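Local coordinates for holo-[acyl-carrier-protein] synthase (Neisseria meningitidis FAM18, PDB 5SUV), which belongs to the 4'-phosphopantetheinyl transferase superfamily as an AcpS-type holo-ACP synthase, here in a three-chain assembly with bound coenzyme A, at residues 97-101 against 102-106; 9-12 against 13-17. One frame throughout, in Å; residues are numbered along the deposited sequence.

Contact 1: residues 97-101 against 102-106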
loop_
_atom_site.group_PDB
_atom_site.type_symbol
_atom_site.label_atom_id
_atom_site.label_comp_id
_atom_site.label_asym_id
_atom_site.label_seq_id
_atom_site.Cartn_x
_atom_site.Cartn_y
_atom_site.Cartn_z
ATOM N N LYS A 97 3.585 22.550 -13.408
ATOM C CA LYS A 97 4.529 23.596 -13.025
ATOM C C LYS A 97 4.949 23.455 -11.563
ATOM O O LYS A 97 6.137 23.538 -11.240
ATOM C CB LYS A 97 3.908 24.969 -13.285
ATOM C CG LYS A 97 4.841 26.124 -12.939
ATOM C CD LYS A 97 4.153 27.468 -13.060
ATOM C CE LYS A 97 5.121 28.611 -12.786
ATOM N NZ LYS A 97 6.221 28.648 -13.783
ATOM N N TRP A 98 3.990 23.212 -10.666
ATOM C CA TRP A 98 4.336 23.052 -9.256
ATOM C C TRP A 98 5.251 21.848 -9.053
ATOM O O TRP A 98 6.255 21.935 -8.340
ATOM C CB TRP A 98 3.070 22.909 -8.407
ATOM C CG TRP A 98 3.316 22.828 -6.910
ATOM C CD1 TRP A 98 3.543 23.867 -6.062
ATOM C CD2 TRP A 98 3.335 21.646 -6.106
ATOM N NE1 TRP A 98 3.710 23.410 -4.775
ATOM C CE2 TRP A 98 3.589 22.044 -4.777
ATOM C CE3 TRP A 98 3.176 20.289 -6.382
ATOM C CZ2 TRP A 98 3.678 21.123 -3.722
ATOM C CZ3 TRP A 98 3.271 19.387 -5.343
ATOM C CH2 TRP A 98 3.515 19.807 -4.034
ATOM N N LEU A 99 4.937 20.716 -9.686
ATOM C CA LEU A 99 5.786 19.541 -9.535
ATOM C C LEU A 99 7.214 19.861 -9.957
ATOM O O LEU A 99 8.171 19.475 -9.272
ATOM C CB LEU A 99 5.223 18.375 -10.349
ATOM C CG LEU A 99 3.884 17.816 -9.840
ATOM C CD1 LEU A 99 3.278 16.849 -10.860
ATOM C CD2 LEU A 99 4.046 17.125 -8.505
ATOM N N GLU A 100 7.366 20.593 -11.059
ATOM C CA GLU A 100 8.693 20.969 -11.545
ATOM C C GLU A 100 9.402 21.879 -10.550
ATOM O O GLU A 100 10.593 21.689 -10.273
ATOM C CB GLU A 100 8.577 21.652 -12.914
ATOM C CG GLU A 100 9.909 21.807 -13.631
ATOM C CD GLU A 100 9.767 22.316 -15.054
ATOM O OE1 GLU A 100 8.766 23.003 -15.354
ATOM O OE2 GLU A 100 10.663 22.024 -15.875
ATOM N N GLU A 101 8.689 22.875 -10.009
ATOM C CA GLU A 101 9.271 23.740 -8.981
ATOM C C GLU A 101 9.734 22.940 -7.777
ATOM O O GLU A 101 10.763 23.255 -7.167
ATOM C CB GLU A 101 8.255 24.788 -8.525
ATOM C CG GLU A 101 7.928 25.860 -9.553
ATOM C CD GLU A 101 6.809 26.795 -9.098
ATOM O OE1 GLU A 101 6.065 26.445 -8.153
ATOM O OE2 GLU A 101 6.665 27.885 -9.696
ATOM N N GLN A 102 8.971 21.921 -7.400
ATOM C CA GLN A 102 9.314 21.123 -6.232
ATOM C C GLN A 102 10.416 20.113 -6.500
ATOM O O GLN A 102 10.878 19.467 -5.546
ATOM C CB GLN A 102 8.064 20.386 -5.717
ATOM C CG GLN A 102 6.942 21.313 -5.262
ATOM C CD GLN A 102 7.416 22.254 -4.186
ATOM O OE1 GLN A 102 7.626 23.441 -4.430
ATOM N NE2 GLN A 102 7.609 21.721 -2.984
ATOM N N GLY A 103 10.797 19.910 -7.747
ATOM C CA GLY A 103 11.785 18.915 -8.103
ATOM C C GLY A 103 11.249 17.505 -8.189
ATOM O O GLY A 103 12.038 16.563 -8.244
ATOM N N ILE A 104 9.935 17.331 -8.211
ATOM C CA ILE A 104 9.343 15.999 -8.297
ATOM C C ILE A 104 9.430 15.526 -9.747
ATOM O O ILE A 104 8.900 16.165 -10.660
ATOM C CB ILE A 104 7.895 16.017 -7.781
ATOM C CG1 ILE A 104 7.893 16.367 -6.284
ATOM C CG2 ILE A 104 7.204 14.677 -8.035
ATOM C CD1 ILE A 104 6.544 16.767 -5.735
ATOM N N SER A 105 10.138 14.426 -9.971
ATOM C CA SER A 105 10.427 13.983 -11.324
ATOM C C SER A 105 9.436 12.958 -11.834
ATOM O O SER A 105 9.168 12.900 -13.040
ATOM C CB SER A 105 11.822 13.371 -11.389
ATOM O OG SER A 105 11.898 12.252 -10.515
ATOM N N ARG A 106 8.933 12.107 -10.952
ATOM C CA ARG A 106 8.066 11.022 -11.375
ATOM C C ARG A 106 7.155 10.669 -10.216
ATOM O O ARG A 106 7.603 10.592 -9.072
ATOM C CB ARG A 106 8.880 9.796 -11.802
ATOM C CG ARG A 106 8.060 8.528 -12.033
ATOM C CD ARG A 106 7.250 8.600 -13.317
ATOM N NE ARG A 106 8.096 8.467 -14.499
ATOM C CZ ARG A 106 8.652 7.327 -14.901
ATOM N NH1 ARG A 106 8.460 6.206 -14.212
ATOM N NH2 ARG A 106 9.405 7.308 -15.993
HETATM O O HOH W 1 6.334 25.733 -5.229
#
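Gln102 lies over the indole of Trp98, four residues back, at the C-terminal end of helix 93-102. Its CG sits almost above the centre of the six-membered ring, 3.6 Å from the centroid, a CH-pi contact on one face. A bend about CB-CG (chi2 -57°) lays the amide against the same indole, the two planes only 9° apart and stacked. Trp98 meets it because its CG is anti to the backbone N (chi1 -176°), which swings the ring toward the C-terminal end of the helix, on the side of Gln102. The amide ends are engaged beyond this stack: NE2 is hydrogen-bonded to Tyr4 OH, and a water donates to Gln102 OE1 (2.7 Å) and to Glu101 OE1, bridging the two neighbours.

Beside the indole, Leu99 and Ile104 meet at an oblique angle, Leu99 CD2 lying 3.7 Å from Ile104 CD1. That same Ile104 CD1 also approaches Trp98 CZ3 at 4.2 Å. The backbone here completes a Schellman motif, with Gly103 at positive phi: Ile104 N donates to Leu99 O (3.0 Å), and Gly103 N to Glu100 O (3.1 Å), the latter from above the carbonyl plane. One residue earlier, Gln102 N donates to Trp98 O at 2.9 Å, an i to i+4 helical bond.

The Leu99-Ile104 pair is the apolar contact that commonly accompanies this helix ending. Trp98 rests further on Val64, Thr66 and Val72. The chemistry implies a helix end held twice over, by carbonyls taken up by the turning backbone and by the Leu99-Ile104-Trp98 apolar contacts, while the stacked amide has its polar ends taken by Tyr4 and a water.

Contact 2: residues 9-12 against 13-17; sequences DIVS and LKRII
Arg15 begins its path against Ser12, the last residue of strand 3-12 and the N-cap of helix 13-23. Its CB lies 3.3 Å from Ser12 O and 4.0 Å from Ser12 CB. From there CG stands anti to the backbone N (chi1 176°), and the chain runs extended through CD to NE, back alongside the preceding strand; the side chain also touches Phe54 of helix 46-63. At the tip, NH1 comes within 4.4 Å of Val11 CG2 and 4.3 Å of Ile10 O, the latter at the edge of the guanidinium and too far for a bond. The strong partner of NH1 is Glu114 of the second subunit, a salt bridge whose OE2 also accepts from Ser12 N.

The helix start is capped at the root of the same side chain: Arg15 N donates to Ser12 OG at 3.3 Å, and the first helical turn closes where Ile16 N reaches Ser12 O (3.1 Å), in the carbonyl plane. Ser12 OG is further bonded to Asp116 OD2, while Asp116 OD1 accepts from Lys14 N, so one carboxylate supports both cap and first turn. On another side of the junction Val11 CG1 packs 3.8 Å from Ile16 CG1.

Strand and helix segments meet at 61°. Strand 3-12 pairs with strand 117-125, and Val11 and Leu13 rest on helix 46-63. The Arg15 side chain comes within about 4 Å of bound coenzyme A, whose pocket includes Asp9, and its salt bridge places the contact at the interface with the second subunit.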
loop_
_atom_site.group_PDB
_atom_site.type_symbol
_atom_site.label_atom_id
_atom_site.label_comp_id
_atom_site.label_asym_id
_atom_site.label_seq_id
_atom_site.Cartn_x
_atom_site.Cartn_y
_atom_site.Cartn_z
ATOM N N ASP A 9 -4.544 5.354 -0.130
ATOM C CA ASP A 9 -5.945 5.663 0.090
ATOM C C ASP A 9 -6.744 4.378 -0.071
ATOM O O ASP A 9 -6.464 3.572 -0.964
ATOM C CB ASP A 9 -6.415 6.736 -0.895
ATOM C CG ASP A 9 -7.559 7.569 -0.357
ATOM O OD1 ASP A 9 -7.496 8.010 0.811
ATOM O OD2 ASP A 9 -8.519 7.801 -1.114
ATOM N N ILE A 10 -7.720 4.184 0.810
ATOM C CA ILE A 10 -8.727 3.144 0.634
ATOM C C ILE A 10 -10.086 3.814 0.524
ATOM O O ILE A 10 -10.390 4.767 1.250
ATOM C CB ILE A 10 -8.699 2.097 1.768
ATOM C CG1 ILE A 10 -8.400 2.762 3.105
ATOM C CG2 ILE A 10 -7.679 1.008 1.433
ATOM C CD1 ILE A 10 -8.426 1.804 4.286
ATOM N N VAL A 11 -10.877 3.342 -0.428
ATOM C CA VAL A 11 -12.148 3.951 -0.781
ATOM C C VAL A 11 -13.173 2.843 -0.918
ATOM O O VAL A 11 -12.939 1.859 -1.631
ATOM C CB VAL A 11 -12.062 4.762 -2.088
ATOM C CG1 VAL A 11 -13.442 5.240 -2.512
ATOM C CG2 VAL A 11 -11.124 5.937 -1.916
ATOM N N SER A 12 -14.315 3.025 -0.269
ATOM C CA SER A 12 -15.421 2.081 -0.342
ATOM C C SER A 12 -16.331 2.445 -1.507
ATOM O O SER A 12 -16.736 3.604 -1.645
ATOM C CB SER A 12 -16.208 2.104 0.967
ATOM O OG SER A 12 -17.495 1.557 0.775
ATOM N N LEU A 13 -16.630 1.469 -2.361
ATOM C CA LEU A 13 -17.619 1.713 -3.409
ATOM C C LEU A 13 -18.934 2.218 -2.826
ATOM O O LEU A 13 -19.588 3.089 -3.411
ATOM C CB LEU A 13 -17.858 0.445 -4.226
ATOM C CG LEU A 13 -16.648 -0.185 -4.913
ATOM C CD1 LEU A 13 -17.056 -1.457 -5.626
ATOM C CD2 LEU A 13 -16.017 0.789 -5.886
ATOM N N LYS A 14 -19.347 1.677 -1.678
ATOM C CA LYS A 14 -20.594 2.124 -1.066
ATOM C C LYS A 14 -20.525 3.601 -0.701
ATOM O O LYS A 14 -21.527 4.318 -0.798
ATOM C CB LYS A 14 -20.908 1.278 0.167
ATOM C CG LYS A 14 -21.236 -0.176 -0.151
ATOM C CD LYS A 14 -21.413 -1.002 1.119
ATOM C CE LYS A 14 -21.625 -2.475 0.804
ATOM N NZ LYS A 14 -22.802 -2.701 -0.086
ATOM N N ARG A 15 -19.350 4.074 -0.280
ATOM C CA ARG A 15 -19.192 5.494 0.009
ATOM C C ARG A 15 -19.359 6.320 -1.255
ATOM O O ARG A 15 -19.986 7.386 -1.226
ATOM C CB ARG A 15 -17.831 5.766 0.642
ATOM C CG ARG A 15 -17.527 7.241 0.905
ATOM C CD ARG A 15 -16.431 7.380 1.951
ATOM N NE ARG A 15 -15.667 8.619 1.818
ATOM C CZ ARG A 15 -14.372 8.702 1.509
ATOM N NH1 ARG A 15 -13.633 7.616 1.294
ATOM N NH2 ARG A 15 -13.802 9.894 1.421
ATOM N N ILE A 16 -18.820 5.837 -2.378
ATOM C CA ILE A 16 -18.998 6.550 -3.641
ATOM C C ILE A 16 -20.478 6.621 -3.987
ATOM O O ILE A 16 -20.993 7.682 -4.358
ATOM C CB ILE A 16 -18.185 5.880 -4.765
ATOM C CG1 ILE A 16 -16.685 5.918 -4.456
ATOM C CG2 ILE A 16 -18.449 6.557 -6.115
ATOM C CD1 ILE A 16 -16.062 7.325 -4.462
ATOM N N ILE A 17 -21.187 5.497 -3.850
ATOM C CA ILE A 17 -22.621 5.479 -4.119
ATOM C C ILE A 17 -23.335 6.526 -3.271
ATOM O O ILE A 17 -24.156 7.301 -3.775
ATOM C CB ILE A 17 -23.190 4.068 -3.890
ATOM C CG1 ILE A 17 -22.629 3.103 -4.938
ATOM C CG2 ILE A 17 -24.735 4.074 -3.957
ATOM C CD1 ILE A 17 -23.006 1.619 -4.682
#

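Overall arrangement
From the N terminus, strand 3-12 ends within contact 2, where the chain passes without a loop into helix 13-23. Several helices and the hairpin 77-81/87-91 follow before helix 93-102 ends in contact 1, which leads into strand 106-114. The two contacts are in series, neither nesting nor crossing, and each joins consecutive residues at one end of a helix. The centres of contact 1 and contact 2 lie about 29 Å apart, on opposite sides of the chain's centre. The three-stranded sheet relates them: strand 3-12 carries Tyr4, a partner of contact 1, at one end and contact 2 at the other, while strand 106-114 of the second subunit brings Glu114 to contact 2.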